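Local structure of Dbv8 protein (Nonomuraea, 4MFZ) at residues T255-Y266 against H322-S333. The protein probably transfers long aliphatic acyl chains from acyl-CoA donors such as decanoyl-CoA to amino groups of glycopeptide antibiotics, as a GNAT-type N-acyltransferase. Numbering follows the deposited sequence.
Sequences TSWLLDPQLAEY and HLLAGRHWYQRS. With MFK (decanoyl-CoA), chain B.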
ATOM      1  N   THR A 255       5.193 -12.702  -3.261  1.00 21.60           N
ATOM      2  CA  THR A 255       4.348 -13.559  -4.066  1.00 21.73           C
ATOM      3  C   THR A 255       3.809 -12.718  -5.214  1.00 21.61           C
ATOM      4  O   THR A 255       3.326 -11.624  -4.983  1.00 22.35           O
ATOM      5  CB  THR A 255       3.175 -14.099  -3.249  1.00 22.74           C
ATOM      6  OG1 THR A 255       3.678 -15.012  -2.277  1.00 22.89           O
ATOM      7  CG2 THR A 255       2.155 -14.839  -4.155  1.00 23.20           C
ATOM      8  N   SER A 256       3.894 -13.206  -6.446  1.00 20.60           N
ATOM      9  CA  SER A 256       3.548 -12.331  -7.574  1.00 20.16           C
ATOM     10  C   SER A 256       3.324 -13.048  -8.885  1.00 19.32           C
ATOM     11  O   SER A 256       3.865 -14.129  -9.124  1.00 17.71           O
ATOM     12  CB  SER A 256       4.683 -11.288  -7.780  1.00 20.43           C
ATOM     13  OG  SER A 256       4.297 -10.302  -8.738  1.00 20.80           O
ATOM     14  N   TRP A 257       2.574 -12.394  -9.764  1.00 20.51           N
ATOM     15  CA  TRP A 257       2.474 -12.816 -11.165  1.00 20.21           C
ATOM     16  C   TRP A 257       3.808 -12.802 -11.853  1.00 20.07           C
ATOM     17  O   TRP A 257       4.033 -13.577 -12.768  1.00 20.07           O
ATOM     18  CB  TRP A 257       1.485 -11.924 -11.897  1.00 21.38           C
ATOM     19  CG  TRP A 257       1.982 -10.522 -12.048  1.00 22.57           C
ATOM     20  CD1 TRP A 257       1.840  -9.474 -11.150  1.00 21.78           C
ATOM     21  CD2 TRP A 257       2.779  -9.974 -13.163  1.00 21.92           C
ATOM     22  NE1 TRP A 257       2.474  -8.356 -11.617  1.00 22.70           N
ATOM     23  CE2 TRP A 257       3.034  -8.575 -12.827  1.00 22.03           C
ATOM     24  CE3 TRP A 257       3.251 -10.476 -14.370  1.00 22.01           C
ATOM     25  CZ2 TRP A 257       3.733  -7.724 -13.678  1.00 21.74           C
ATOM     26  CZ3 TRP A 257       3.976  -9.611 -15.219  1.00 22.28           C
ATOM     27  CH2 TRP A 257       4.212  -8.272 -14.872  1.00 22.14           C
ATOM     28  N   LEU A 258       4.710 -11.934 -11.390  1.00 20.11           N
ATOM     29  CA  LEU A 258       6.071 -11.753 -11.957  1.00 21.18           C
ATOM     30  C   LEU A 258       6.940 -12.989 -11.853  1.00 21.06           C
ATOM     31  O   LEU A 258       7.975 -13.069 -12.509  1.00 20.64           O
ATOM     32  CB  LEU A 258       6.814 -10.646 -11.194  1.00 21.12           C
ATOM     33  CG  LEU A 258       6.385  -9.183 -11.314  1.00 21.55           C
ATOM     34  CD1 LEU A 258       7.004  -8.419 -10.167  1.00 21.71           C
ATOM     35  CD2 LEU A 258       6.859  -8.602 -12.640  1.00 21.05           C
ATOM     36  N   LEU A 259       6.562 -13.924 -10.984  1.00 19.76           N
ATOM     37  CA  LEU A 259       7.378 -15.125 -10.795  1.00 20.72           C
ATOM     38  C   LEU A 259       6.830 -16.373 -11.506  1.00 20.63           C
ATOM     39  O   LEU A 259       7.362 -17.464 -11.336  1.00 22.43           O
ATOM     40  CB  LEU A 259       7.572 -15.411  -9.305  1.00 20.64           C
ATOM     41  CG  LEU A 259       8.230 -14.331  -8.449  1.00 21.15           C
ATOM     42  CD1 LEU A 259       8.137 -14.702  -6.971  1.00 19.25           C
ATOM     43  CD2 LEU A 259       9.680 -14.112  -8.869  1.00 20.40           C
ATOM     44  N   ASP A 260       5.759 -16.204 -12.282  1.00 21.96           N
ATOM     45  CA  ASP A 260       5.149 -17.286 -13.059  1.00 21.81           C
ATOM     46  C   ASP A 260       6.101 -17.738 -14.165  1.00 22.54           C
ATOM     47  O   ASP A 260       6.432 -16.923 -15.052  1.00 22.11           O
ATOM     48  CB  ASP A 260       3.855 -16.773 -13.691  1.00 21.77           C
ATOM     49  CG  ASP A 260       3.044 -17.869 -14.388  1.00 23.66           C
ATOM     50  OD1 ASP A 260       3.585 -18.980 -14.660  1.00 24.43           O
ATOM     51  OD2 ASP A 260       1.836 -17.614 -14.650  1.00 23.92           O
ATOM     52  N   PRO A 261       6.528 -19.026 -14.140  1.00 21.75           N
ATOM     53  CA  PRO A 261       7.438 -19.490 -15.215  1.00 22.61           C
ATOM     54  C   PRO A 261       6.927 -19.209 -16.642  1.00 23.55           C
ATOM     55  O   PRO A 261       7.747 -18.967 -17.542  1.00 24.42           O
ATOM     56  CB  PRO A 261       7.546 -21.006 -14.977  1.00 21.85           C
ATOM     57  CG  PRO A 261       7.290 -21.159 -13.488  1.00 23.13           C
ATOM     58  CD  PRO A 261       6.336 -20.047 -13.087  1.00 21.16           C
ATOM     59  N   GLN A 262       5.608 -19.238 -16.843  1.00 23.41           N
ATOM     60  CA  GLN A 262       4.985 -19.021 -18.183  1.00 25.03           C
ATOM     61  C   GLN A 262       5.354 -17.706 -18.906  1.00 25.07           C
ATOM     62  O   GLN A 262       5.182 -17.582 -20.123  1.00 25.68           O
ATOM     63  CB  GLN A 262       3.456 -19.082 -18.069  1.00 25.23           C
ATOM     64  CG  GLN A 262       2.927 -20.383 -17.501  1.00 27.40           C
ATOM     65  CD  GLN A 262       1.412 -20.415 -17.475  1.00 27.80           C
ATOM     66  OE1 GLN A 262       0.766 -19.794 -16.616  1.00 26.72           O
ATOM     67  NE2 GLN A 262       0.835 -21.128 -18.425  1.00 28.29           N
ATOM     68  N   LEU A 263       5.823 -16.717 -18.153  1.00 24.27           N
ATOM     69  CA  LEU A 263       6.199 -15.437 -18.725  1.00 24.34           C
ATOM     70  C   LEU A 263       7.342 -15.629 -19.712  1.00 25.48           C
ATOM     71  O   LEU A 263       7.450 -14.870 -20.683  1.00 25.36           O
ATOM     72  CB  LEU A 263       6.582 -14.422 -17.639  1.00 23.53           C
ATOM     73  CG  LEU A 263       5.467 -13.816 -16.778  1.00 24.85           C
ATOM     74  CD1 LEU A 263       6.023 -12.917 -15.661  1.00 22.84           C
ATOM     75  CD2 LEU A 263       4.460 -13.039 -17.623  1.00 24.40           C
ATOM     76  N   ALA A 264       8.165 -16.660 -19.484  1.00 25.97           N
ATOM     77  CA  ALA A 264       9.303 -16.973 -20.373  1.00 27.86           C
ATOM     78  C   ALA A 264       8.845 -17.412 -21.763  1.00 29.83           C
ATOM     79  O   ALA A 264       9.635 -17.407 -22.709  1.00 31.43           O
ATOM     80  CB  ALA A 264      10.228 -18.029 -19.751  1.00 28.41           C
ATOM     81  N   GLU A 265       7.566 -17.772 -21.884  1.00 31.63           N
ATOM     82  CA  GLU A 265       6.989 -18.181 -23.161  1.00 32.43           C
ATOM     83  C   GLU A 265       6.753 -16.969 -24.080  1.00 31.90           C
ATOM     84  O   GLU A 265       6.703 -17.095 -25.319  1.00 31.30           O
ATOM     85  CB  GLU A 265       5.667 -18.916 -22.919  1.00 36.47           C
ATOM     86  CG  GLU A 265       5.481 -20.159 -23.779  1.00 42.70           C
ATOM     87  CD  GLU A 265       4.025 -20.557 -23.989  1.00 43.28           C
ATOM     88  OE1 GLU A 265       3.300 -20.800 -23.000  1.00 41.96           O
ATOM     89  OE2 GLU A 265       3.613 -20.652 -25.165  1.00 46.65           O
ATOM     90  N   TYR A 266       6.652 -15.798 -23.461  1.00 28.65           N
ATOM     91  CA  TYR A 266       6.160 -14.592 -24.110  1.00 26.67           C
ATOM     92  C   TYR A 266       7.132 -13.442 -24.198  1.00 25.95           C
ATOM     93  O   TYR A 266       7.164 -12.749 -25.199  1.00 25.24           O
ATOM     94  CB  TYR A 266       4.919 -14.108 -23.374  1.00 26.31           C
ATOM     95  CG  TYR A 266       3.748 -15.052 -23.570  1.00 28.47           C
ATOM     96  CD1 TYR A 266       3.031 -15.058 -24.775  1.00 26.48           C
ATOM     97  CD2 TYR A 266       3.378 -15.970 -22.570  1.00 27.06           C
ATOM     98  CE1 TYR A 266       1.968 -15.930 -24.969  1.00 27.88           C
ATOM     99  CE2 TYR A 266       2.305 -16.841 -22.760  1.00 26.54           C
ATOM    100  CZ  TYR A 266       1.607 -16.814 -23.955  1.00 27.41           C
ATOM    101  OH  TYR A 266       0.536 -17.659 -24.171  1.00 27.72           O
ATOM    102  N   HIS A 322      -3.029 -15.094 -24.147  1.00 26.53           N
ATOM    103  CA  HIS A 322      -3.020 -16.276 -23.272  1.00 25.42           C
ATOM    104  C   HIS A 322      -4.402 -16.582 -22.722  1.00 25.91           C
ATOM    105  O   HIS A 322      -4.873 -17.729 -22.767  1.00 25.04           O
ATOM    106  CB  HIS A 322      -2.052 -16.012 -22.139  1.00 25.04           C
ATOM    107  CG  HIS A 322      -1.582 -17.238 -21.403  1.00 25.81           C
ATOM    108  ND1 HIS A 322      -1.989 -17.531 -20.136  1.00 25.88           N
ATOM    109  CD2 HIS A 322      -0.677 -18.225 -21.761  1.00 24.45           C
ATOM    110  CE1 HIS A 322      -1.375 -18.647 -19.725  1.00 24.84           C
ATOM    111  NE2 HIS A 322      -0.574 -19.071 -20.719  1.00 26.61           N
ATOM    112  N   LEU A 323      -5.056 -15.558 -22.181  1.00 25.20           N
ATOM    113  CA  LEU A 323      -6.410 -15.680 -21.642  1.00 26.52           C
ATOM    114  C   LEU A 323      -7.472 -16.009 -22.710  1.00 27.18           C
ATOM    115  O   LEU A 323      -8.331 -16.859 -22.484  1.00 28.34           O
ATOM    116  CB  LEU A 323      -6.796 -14.396 -20.887  1.00 24.79           C
ATOM    117  CG  LEU A 323      -6.184 -14.207 -19.482  1.00 26.17           C
ATOM    118  CD1 LEU A 323      -6.638 -12.912 -18.808  1.00 24.64           C
ATOM    119  CD2 LEU A 323      -6.532 -15.384 -18.590  1.00 24.44           C
ATOM    120  N   LEU A 324      -7.413 -15.329 -23.859  1.00 28.46           N
ATOM    121  CA  LEU A 324      -8.339 -15.593 -24.972  1.00 28.99           C
ATOM    122  C   LEU A 324      -8.179 -17.016 -25.528  1.00 30.39           C
ATOM    123  O   LEU A 324      -9.165 -17.618 -25.996  1.00 31.44           O
ATOM    124  CB  LEU A 324      -8.255 -14.526 -26.079  1.00 30.32           C
ATOM    125  CG  LEU A 324      -8.921 -13.162 -25.817  1.00 30.26           C
ATOM    126  CD1 LEU A 324      -8.779 -12.233 -27.027  1.00 30.32           C
ATOM    127  CD2 LEU A 324     -10.394 -13.330 -25.442  1.00 31.01           C
ATOM    128  N   ALA A 325      -6.966 -17.566 -25.434  1.00 26.58           N
ATOM    129  CA  ALA A 325      -6.714 -18.938 -25.858  1.00 27.38           C
ATOM    130  C   ALA A 325      -7.199 -19.971 -24.832  1.00 28.49           C
ATOM    131  O   ALA A 325      -6.974 -21.154 -25.011  1.00 26.23           O
ATOM    132  CB  ALA A 325      -5.240 -19.154 -26.181  1.00 25.77           C
ATOM    133  N   GLY A 326      -7.872 -19.520 -23.767  1.00 30.61           N
ATOM    134  CA  GLY A 326      -8.394 -20.439 -22.732  1.00 30.13           C
ATOM    135  C   GLY A 326      -7.349 -20.973 -21.758  1.00 29.96           C
ATOM    136  O   GLY A 326      -7.587 -21.972 -21.076  1.00 30.73           O
ATOM    137  N   ARG A 327      -6.191 -20.306 -21.697  1.00 30.53           N
ATOM    138  CA  ARG A 327      -5.092 -20.663 -20.773  1.00 30.81           C
ATOM    139  C   ARG A 327      -5.060 -19.762 -19.531  1.00 28.37           C
ATOM    140  O   ARG A 327      -5.766 -18.764 -19.488  1.00 30.33           O
ATOM    141  CB  ARG A 327      -3.755 -20.633 -21.511  1.00 29.17           C
ATOM    142  CG  ARG A 327      -3.681 -21.674 -22.610  1.00 29.75           C
ATOM    143  CD  ARG A 327      -2.408 -21.560 -23.433  1.00 29.92           C
ATOM    144  NE  ARG A 327      -1.233 -21.936 -22.650  1.00 28.82           N
ATOM    145  CZ  ARG A 327       0.027 -21.757 -23.052  1.00 29.95           C
ATOM    146  NH1 ARG A 327       0.293 -21.204 -24.233  1.00 29.02           N
ATOM    147  NH2 ARG A 327       1.027 -22.127 -22.262  1.00 28.80           N
ATOM    148  N   HIS A 328      -4.245 -20.104 -18.538  1.00 27.81           N
ATOM    149  CA  HIS A 328      -4.257 -19.381 -17.242  1.00 28.91           C
ATOM    150  C   HIS A 328      -2.941 -18.907 -16.701  1.00 26.37           C
ATOM    151  O   HIS A 328      -1.911 -19.524 -16.930  1.00 25.11           O
ATOM    152  CB  HIS A 328      -5.004 -20.190 -16.177  1.00 29.05           C
ATOM    153  CG  HIS A 328      -6.467 -20.362 -16.492  1.00 31.92           C
ATOM    154  ND1 HIS A 328      -6.949 -21.454 -17.123  1.00 34.84           N
ATOM    155  CD2 HIS A 328      -7.553 -19.498 -16.305  1.00 31.91           C
ATOM    156  CE1 HIS A 328      -8.288 -21.314 -17.305  1.00 35.51           C
ATOM    157  NE2 HIS A 328      -8.652 -20.111 -16.807  1.00 35.02           N
ATOM    158  N   TRP A 329      -2.998 -17.811 -15.941  1.00 25.83           N
ATOM    159  CA  TRP A 329      -1.833 -17.254 -15.254  1.00 25.49           C
ATOM    160  C   TRP A 329      -1.787 -17.643 -13.809  1.00 26.15           C
ATOM    161  O   TRP A 329      -2.826 -17.746 -13.161  1.00 23.90           O
ATOM    162  CB  TRP A 329      -1.866 -15.740 -15.362  1.00 24.94           C
ATOM    163  CG  TRP A 329      -1.727 -15.281 -16.787  1.00 22.74           C
ATOM    164  CD1 TRP A 329      -2.736 -14.835 -17.642  1.00 22.63           C
ATOM    165  CD2 TRP A 329      -0.498 -15.253 -17.578  1.00 22.10           C
ATOM    166  NE1 TRP A 329      -2.217 -14.518 -18.884  1.00 22.72           N
ATOM    167  CE2 TRP A 329      -0.874 -14.747 -18.908  1.00 21.81           C
ATOM    168  CE3 TRP A 329       0.837 -15.570 -17.322  1.00 22.65           C
ATOM    169  CZ2 TRP A 329       0.063 -14.571 -19.922  1.00 22.09           C
ATOM    170  CZ3 TRP A 329       1.771 -15.395 -18.356  1.00 22.13           C
ATOM    171  CH2 TRP A 329       1.393 -14.895 -19.623  1.00 21.90           C
ATOM    172  N   TYR A 330      -0.573 -17.830 -13.286  1.00 27.96           N
ATOM    173  CA  TYR A 330      -0.365 -18.139 -11.855  1.00 28.30           C
ATOM    174  C   TYR A 330       0.525 -17.126 -11.130  1.00 28.22           C
ATOM    175  O   TYR A 330       1.411 -16.524 -11.725  1.00 28.37           O
ATOM    176  CB  TYR A 330       0.166 -19.579 -11.680  1.00 28.81           C
ATOM    177  CG  TYR A 330      -0.785 -20.562 -12.303  1.00 29.85           C
ATOM    178  CD1 TYR A 330      -1.872 -21.058 -11.578  1.00 30.75           C
ATOM    179  CD2 TYR A 330      -0.650 -20.940 -13.643  1.00 28.95           C
ATOM    180  CE1 TYR A 330      -2.783 -21.931 -12.155  1.00 30.81           C
ATOM    181  CE2 TYR A 330      -1.555 -21.806 -14.229  1.00 30.92           C
ATOM    182  CZ  TYR A 330      -2.618 -22.293 -13.482  1.00 32.02           C
ATOM    183  OH  TYR A 330      -3.520 -23.155 -14.059  1.00 32.23           O
ATOM    184  N   GLN A 331       0.255 -16.921  -9.845  1.00 28.24           N
ATOM    185  CA  GLN A 331       1.166 -16.241  -8.945  1.00 27.99           C
ATOM    186  C   GLN A 331       2.081 -17.277  -8.326  1.00 28.66           C
ATOM    187  O   GLN A 331       1.642 -18.403  -8.051  1.00 28.98           O
ATOM    188  CB  GLN A 331       0.384 -15.614  -7.814  1.00 31.43           C
ATOM    189  CG  GLN A 331      -0.464 -14.429  -8.217  1.00 32.99           C
ATOM    190  CD  GLN A 331      -0.985 -13.723  -6.998  1.00 33.87           C
ATOM    191  OE1 GLN A 331      -0.542 -12.631  -6.647  1.00 32.85           O
ATOM    192  NE2 GLN A 331      -1.901 -14.370  -6.310  1.00 35.74           N
ATOM    193  N   ARG A 332       3.337 -16.917  -8.087  1.00 25.76           N
ATOM    194  CA  ARG A 332       4.225 -17.795  -7.312  1.00 26.72           C
ATOM    195  C   ARG A 332       4.820 -17.035  -6.142  1.00 26.19           C
ATOM    196  O   ARG A 332       4.992 -15.812  -6.212  1.00 25.81           O
ATOM    197  CB  ARG A 332       5.345 -18.428  -8.166  1.00 26.96           C
ATOM    198  CG  ARG A 332       4.911 -18.961  -9.527  1.00 28.54           C
ATOM    199  CD  ARG A 332       4.251 -20.331  -9.465  1.00 30.83           C
ATOM    200  NE  ARG A 332       5.269 -21.363  -9.573  1.00 34.49           N
ATOM    201  CZ  ARG A 332       5.785 -21.989  -8.531  1.00 32.79           C
ATOM    202  NH1 ARG A 332       5.349 -21.695  -7.337  1.00 36.89           N
ATOM    203  NH2 ARG A 332       6.721 -22.902  -8.682  1.00 32.97           N
ATOM    204  N   SER A 333       5.128 -17.781  -5.081  1.00 23.07           N
ATOM    205  CA  SER A 333       5.818 -17.267  -3.912  1.00 23.31           C
ATOM    206  C   SER A 333       7.288 -17.572  -4.031  1.00 22.39           C
ATOM    207  O   SER A 333       7.679 -18.634  -4.508  1.00 22.43           O
ATOM    208  CB  SER A 333       5.261 -17.914  -2.637  1.00 22.82           C
ATOM    209  OG  SER A 333       3.905 -17.563  -2.508  1.00 22.65           O
TER
HETATM  210  CCG MFK B 401      11.971  -9.195 -11.167  1.00 32.88           C
HETATM  211  CCF MFK B 401      12.637  -9.804  -9.934  1.00 29.78           C
HETATM  212  CCE MFK B 401      11.795  -9.508  -8.712  1.00 30.49           C
HETATM  213  CCD MFK B 401      10.675 -10.517  -8.652  1.00 30.34           C
HETATM  214  CCC MFK B 401      10.191 -10.596  -7.218  1.00 31.00           C
HETATM  215  CCB MFK B 401       8.760 -10.125  -7.130  1.00 32.49           C
HETATM  216  CCA MFK B 401       8.221 -10.552  -5.776  1.00 32.85           C
HETATM  217  CBZ MFK B 401       7.930  -9.296  -4.970  1.00 34.06           C
HETATM  218  CAK MFK B 401       6.433  -9.158  -4.774  1.00 34.56           C
HETATM  219  CAJ MFK B 401       5.936  -7.876  -5.455  1.00 37.43           C
HETATM  220  OAL MFK B 401       6.626  -6.854  -5.513  1.00 37.79           O
HETATM  221  SAI MFK B 401       4.311  -8.013  -6.098  1.00 37.26           S
HETATM  222  CAH MFK B 401       4.062  -6.379  -6.913  1.00 33.32           C
HETATM  223  CAG MFK B 401       4.853  -6.248  -8.219  1.00 28.97           C
HETATM  224  NAF MFK B 401       4.637  -4.875  -8.706  1.00 26.87           N
HETATM  225  CAE MFK B 401       4.080  -4.600  -9.899  1.00 24.85           C
HETATM  226  OAM MFK B 401       3.742  -5.453 -10.717  1.00 23.42           O
HETATM  227  CAD MFK B 401       3.927  -3.096 -10.211  1.00 23.86           C
HETATM  228  CAC MFK B 401       3.511  -2.902 -11.682  1.00 22.26           C
HETATM  229  NAB MFK B 401       4.491  -3.530 -12.592  1.00 21.36           N
HETATM  230  CAA MFK B 401       5.438  -2.762 -13.151  1.00 22.06           C
HETATM  231  OAO MFK B 401       5.531  -1.545 -12.932  1.00 23.29           O
HETATM  232  CAN MFK B 401       6.399  -3.456 -14.128  1.00 20.31           C
HETATM  233  OAU MFK B 401       5.908  -4.766 -14.492  1.00 21.40           O
HETATM  234  CAP MFK B 401       7.850  -3.537 -13.605  1.00 20.13           C
HETATM  235  CAR MFK B 401       7.872  -4.276 -12.275  1.00 20.97           C
HETATM  236  CAS MFK B 401       8.482  -2.164 -13.396  1.00 20.17           C
HETATM  237  CAQ MFK B 401       8.694  -4.309 -14.615  1.00 19.60           C
HETATM  238  OAT MFK B 401       8.641  -3.613 -15.841  1.00 18.74           O
HETATM  239  PAV MFK B 401       9.856  -3.627 -16.900  1.00 19.65           P
HETATM  240  OAX MFK B 401      11.129  -3.272 -16.253  1.00 18.77           O
HETATM  241  OAW MFK B 401       9.418  -2.854 -18.100  1.00 20.57           O
HETATM  242  OAY MFK B 401       9.825  -5.208 -17.205  1.00 19.61           O
HETATM  243  PAZ MFK B 401      10.447  -5.973 -18.471  1.00 20.18           P
HETATM  244  OBA MFK B 401      10.499  -7.492 -18.049  1.00 19.05           O
HETATM  245  OBB MFK B 401      11.781  -5.484 -18.879  1.00 19.51           O
HETATM  246  O5' MFK B 401       9.281  -5.976 -19.583  1.00 20.58           O
HETATM  247  C5' MFK B 401       9.403  -6.606 -20.838  1.00 20.92           C
HETATM  248  C4' MFK B 401       8.127  -6.299 -21.629  1.00 22.31           C
HETATM  249  O4' MFK B 401       6.877  -6.334 -20.836  1.00 23.10           O
HETATM  250  C3' MFK B 401       8.160  -4.898 -22.192  1.00 22.64           C
HETATM  251  O3' MFK B 401       7.414  -4.914 -23.409  1.00 23.59           O
HETATM  252  PBV MFK B 401       8.033  -4.168 -24.709  1.00 26.12           P
HETATM  253  OBW MFK B 401       7.845  -2.640 -24.337  1.00 29.55           O
HETATM  254  OBY MFK B 401       7.030  -4.594 -25.915  1.00 26.25           O
HETATM  255  OBX MFK B 401       9.454  -4.390 -24.964  1.00 26.69           O
HETATM  256  C2' MFK B 401       7.425  -4.118 -21.099  1.00 23.29           C
HETATM  257  O2' MFK B 401       6.923  -2.867 -21.529  1.00 24.14           O
HETATM  258  C1' MFK B 401       6.277  -5.030 -20.786  1.00 22.92           C
HETATM  259  N9  MFK B 401       5.742  -4.773 -19.423  1.00 22.79           N
HETATM  260  C8  MFK B 401       6.310  -5.129 -18.265  1.00 22.94           C
HETATM  261  N7  MFK B 401       5.505  -4.724 -17.273  1.00 22.98           N
HETATM  262  C5  MFK B 401       4.413  -4.168 -17.822  1.00 23.94           C
HETATM  263  C4  MFK B 401       4.573  -4.202 -19.149  1.00 22.99           C
HETATM  264  N3  MFK B 401       3.610  -3.745 -19.962  1.00 24.97           N
HETATM  265  C2  MFK B 401       2.373  -3.064 -19.500  1.00 23.35           C
HETATM  266  N1  MFK B 401       2.318  -3.082 -18.025  1.00 24.96           N
HETATM  267  C6  MFK B 401       3.301  -3.621 -17.288  1.00 23.92           C
HETATM  268  N6  MFK B 401       3.191  -3.617 -15.961  1.00 23.86           N
HETATM  269  O   HOH W   1       0.519 -10.659  -8.136  1.00 17.65           O
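Asp260 and Tyr330 illustrate how one carboxylate can tie a turn to the backbone of a distant segment. Followed outward, the CB of Asp260 lies 3.1 Å from the backbone O of Tyr330; CG sits anti to the backbone N (chi1 -173°), which carries the carboxylate toward the backbone of Tyr330. There OD2 accepts from the N of Tyr330 at 2.8 Å, an almost straight bond arriving from above the carboxylate plane, and also lies near CE3 at the edge of the Trp329 ring. OD1 turns back to the N of Gln262, closing an Asx turn.

Ahead of the 3-10 segment 257-259, Ser256 and Arg332 form an antiparallel hydrogen-bonded pair, and the O of Ser256 takes Leu259 N and Arg332 N from opposite faces of its plane. These are strands 251-256 and 330-337 of the mixed GNAT sheet, and where the former ends the chain meets decanoyl-CoA: Ser256 OG is 3.5 Å from the thioester SAI, and Trp257 NE1 donates to the ligand's OAM at 3.3 Å. A water spans Trp257 N and Gln331 OE1. In the adjoining non-hydrogen-bonded pair, Thr255 OG1 and Ser333 OG share a 2.6 Å hydrogen bond.

Beyond Asp260, Leu263 CD2 packs 3.6 Å from Trp329 CZ3, and Tyr266, inclined to the indole by 49°, brings its CD2 against Trp329 CH2. Next to this aromatic cluster, which His322 completes, Glu265 and Arg327 reach out from opposite directions; OE1 of Glu265 uses its syn lone pair to take NH2 of Arg327 at 2.7 Å, carboxylate and guanidinium nearly coplanar.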